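PDB 1QMJ: 16 kDa beta-galactoside-binding lectin from Gallus gallus, which binds beta-galactosides such as lactose as a homodimeric galectin and may take part in regulating differentiation. Local coordinates for residues D71-F76 against V102-P107. Sequence-based numbering, arbitrary orientation.
Sequences DRKADF and VEFEFP
Lys73 lays the first carbons of its side chain beside the Phe104 ring, CG coming within 3.8 Å of Phe104 CD1, the two residues reaching past one another from facing strands. A bend at its second torsion turns the lysine chain, which then runs on extended to the backbone of the facing strand. There NZ donates to Glu105 O at 2.8 Å, nearly in line with the carbonyl (C=O...N angle 160°). A water accepts from the same ammonium and from Glu105 N, so the C=O and the N-H of Glu105 are both engaged, the first directly and the second through the water. The third partner of NZ is Asp71 OD2, a weak hydrogen bond within a salt bridge at 3.4 Å. That carboxylate lies at the edge of the Phe106 ring, OD2 3.5 Å from CD1, with the two planes only 25° apart; Asp71 CB meets the same edge at CE1. Asp71 holds its CG anti to the backbone N (chi1 -178°). The strands belong to the two sheets of the galectin beta-sandwich: 71-73 pairs with 56-63, whereas 103-107 is, within the chain, an outermost strand of the five-stranded sheet and pairs with 94-98. Their short axes run antiparallel and approach to 9.5 Å, bridged by side chains. Asp71, Arg72 and Lys73 are predicted to belong to the beta-galactoside site; Arg72 forms salt bridges with Asp53 and Glu70. Beyond Lys73, Asp75 O approaches the Phe104 edge near the ring plane, 3.5 Å from CE1, and Asp75 CB rests against Val102 CG2 at 4.1 Å.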
loop_
_atom_site.group_PDB
_atom_site.type_symbol
_atom_site.label_atom_id
_atom_site.label_comp_id
_atom_site.label_asym_id
_atom_site.label_seq_id
_atom_site.Cartn_x
_atom_site.Cartn_y
_atom_site.Cartn_z
ATOM N N ASP A 71 -20.344 15.729 -7.543
ATOM C CA ASP A 71 -19.786 16.426 -8.691
ATOM C C ASP A 71 -19.599 15.404 -9.797
ATOM O O ASP A 71 -18.661 14.597 -9.767
ATOM C CB ASP A 71 -18.441 17.061 -8.324
ATOM C CG ASP A 71 -17.819 17.853 -9.479
ATOM O OD1 ASP A 71 -18.531 18.156 -10.511
ATOM O OD2 ASP A 71 -16.582 18.215 -9.420
ATOM N N ARG A 72 -20.503 15.458 -10.741
ATOM C CA ARG A 72 -20.500 14.546 -11.883
ATOM C C ARG A 72 -19.684 15.141 -13.017
ATOM O O ARG A 72 -19.872 16.304 -13.391
ATOM C CB ARG A 72 -21.926 14.312 -12.350
ATOM C CG ARG A 72 -22.637 13.281 -11.496
ATOM C CD ARG A 72 -24.068 13.658 -11.145
ATOM N NE ARG A 72 -24.704 12.624 -10.341
ATOM C CZ ARG A 72 -25.067 11.440 -10.829
ATOM N NH1 ARG A 72 -24.875 11.143 -12.123
ATOM N NH2 ARG A 72 -25.626 10.472 -10.096
ATOM N N LYS A 73 -18.795 14.314 -13.528
ATOM C CA LYS A 73 -17.898 14.694 -14.626
ATOM C C LYS A 73 -18.472 14.211 -15.961
ATOM O O LYS A 73 -19.216 13.222 -16.018
ATOM C CB LYS A 73 -16.524 14.076 -14.403
ATOM C CG LYS A 73 -15.832 14.623 -13.151
ATOM C CD LYS A 73 -15.601 16.136 -13.209
ATOM C CE LYS A 73 -14.912 16.682 -11.956
ATOM N NZ LYS A 73 -14.530 18.097 -12.082
ATOM N N ALA A 74 -18.098 14.936 -16.997
ATOM C CA ALA A 74 -18.552 14.673 -18.372
ATOM C C ALA A 74 -17.740 13.556 -19.052
ATOM O O ALA A 74 -18.291 12.706 -19.763
ATOM C CB ALA A 74 -18.412 15.940 -19.218
ATOM N N ASP A 75 -16.440 13.572 -18.829
ATOM C CA ASP A 75 -15.524 12.582 -19.437
ATOM C C ASP A 75 -15.472 11.283 -18.629
ATOM O O ASP A 75 -15.500 11.295 -17.391
ATOM C CB ASP A 75 -14.110 13.151 -19.510
ATOM C CG ASP A 75 -14.018 14.383 -20.404
ATOM O OD1 ASP A 75 -14.048 14.252 -21.686
ATOM O OD2 ASP A 75 -13.912 15.553 -19.875
ATOM N N PHE A 76 -15.394 10.196 -19.380
ATOM C CA PHE A 76 -15.317 8.831 -18.829
ATOM C C PHE A 76 -14.317 8.010 -19.659
ATOM O O PHE A 76 -14.714 7.137 -20.448
ATOM C CB PHE A 76 -16.693 8.168 -18.876
ATOM C CG PHE A 76 -16.771 6.908 -18.012
ATOM C CD1 PHE A 76 -16.817 7.015 -16.616
ATOM C CD2 PHE A 76 -16.794 5.650 -18.620
ATOM C CE1 PHE A 76 -16.887 5.858 -15.828
ATOM C CE2 PHE A 76 -16.864 4.493 -17.833
ATOM C CZ PHE A 76 -16.910 4.598 -16.437
ATOM N N VAL A 102 -7.434 11.976 -19.587
ATOM C CA VAL A 102 -8.030 13.140 -18.952
ATOM C C VAL A 102 -7.497 13.434 -17.554
ATOM O O VAL A 102 -7.027 12.541 -16.847
ATOM C CB VAL A 102 -9.566 12.943 -18.815
ATOM C CG1 VAL A 102 -10.238 14.234 -18.410
ATOM C CG2 VAL A 102 -10.158 12.415 -20.101
ATOM N N GLU A 103 -7.562 14.702 -17.176
ATOM C CA GLU A 103 -7.173 15.126 -15.849
ATOM C C GLU A 103 -8.463 15.630 -15.212
ATOM O O GLU A 103 -9.177 16.452 -15.798
ATOM C CB GLU A 103 -6.149 16.252 -15.890
ATOM C CG GLU A 103 -5.897 16.877 -14.525
ATOM C CD GLU A 103 -4.905 18.018 -14.573
ATOM O OE1 GLU A 103 -5.307 19.151 -14.925
ATOM O OE2 GLU A 103 -3.720 17.779 -14.254
ATOM N N PHE A 104 -8.798 15.077 -14.054
ATOM C CA PHE A 104 -9.985 15.459 -13.318
ATOM C C PHE A 104 -9.537 16.356 -12.187
ATOM O O PHE A 104 -8.456 16.174 -11.640
ATOM C CB PHE A 104 -10.688 14.219 -12.767
ATOM C CG PHE A 104 -11.250 13.313 -13.835
ATOM C CD1 PHE A 104 -12.424 13.656 -14.513
ATOM C CD2 PHE A 104 -10.618 12.114 -14.157
ATOM C CE1 PHE A 104 -12.959 12.813 -15.493
ATOM C CE2 PHE A 104 -11.146 11.263 -15.137
ATOM C CZ PHE A 104 -12.319 11.615 -15.806
ATOM N N GLU A 105 -10.339 17.361 -11.875
ATOM C CA GLU A 105 -10.008 18.279 -10.803
ATOM C C GLU A 105 -11.193 18.333 -9.858
ATOM O O GLU A 105 -12.330 18.171 -10.285
ATOM C CB GLU A 105 -9.701 19.660 -11.375
ATOM C CG GLU A 105 -8.491 19.663 -12.295
ATOM C CD GLU A 105 -8.313 20.969 -13.040
ATOM O OE1 GLU A 105 -7.966 21.980 -12.394
ATOM O OE2 GLU A 105 -8.514 20.981 -14.276
ATOM N N PHE A 106 -10.924 18.532 -8.573
ATOM C CA PHE A 106 -11.974 18.594 -7.566
ATOM C C PHE A 106 -11.452 19.516 -6.473
ATOM O O PHE A 106 -10.320 19.369 -6.025
ATOM C CB PHE A 106 -12.240 17.183 -7.013
ATOM C CG PHE A 106 -13.445 17.089 -6.114
ATOM C CD1 PHE A 106 -14.731 17.195 -6.633
ATOM C CD2 PHE A 106 -13.296 16.870 -4.745
ATOM C CE1 PHE A 106 -15.848 17.085 -5.804
ATOM C CE2 PHE A 106 -14.408 16.759 -3.907
ATOM C CZ PHE A 106 -15.684 16.866 -4.438
ATOM N N PRO A 107 -12.261 20.494 -6.038
ATOM C CA PRO A 107 -11.814 21.418 -4.992
ATOM C C PRO A 107 -11.531 20.765 -3.645
ATOM O O PRO A 107 -12.265 19.875 -3.203
ATOM C CB PRO A 107 -12.966 22.415 -4.902
ATOM C CG PRO A 107 -14.147 21.598 -5.292
ATOM C CD PRO A 107 -13.633 20.810 -6.465
HETATM O O HOH W 1 -12.400 18.129 -14.082
#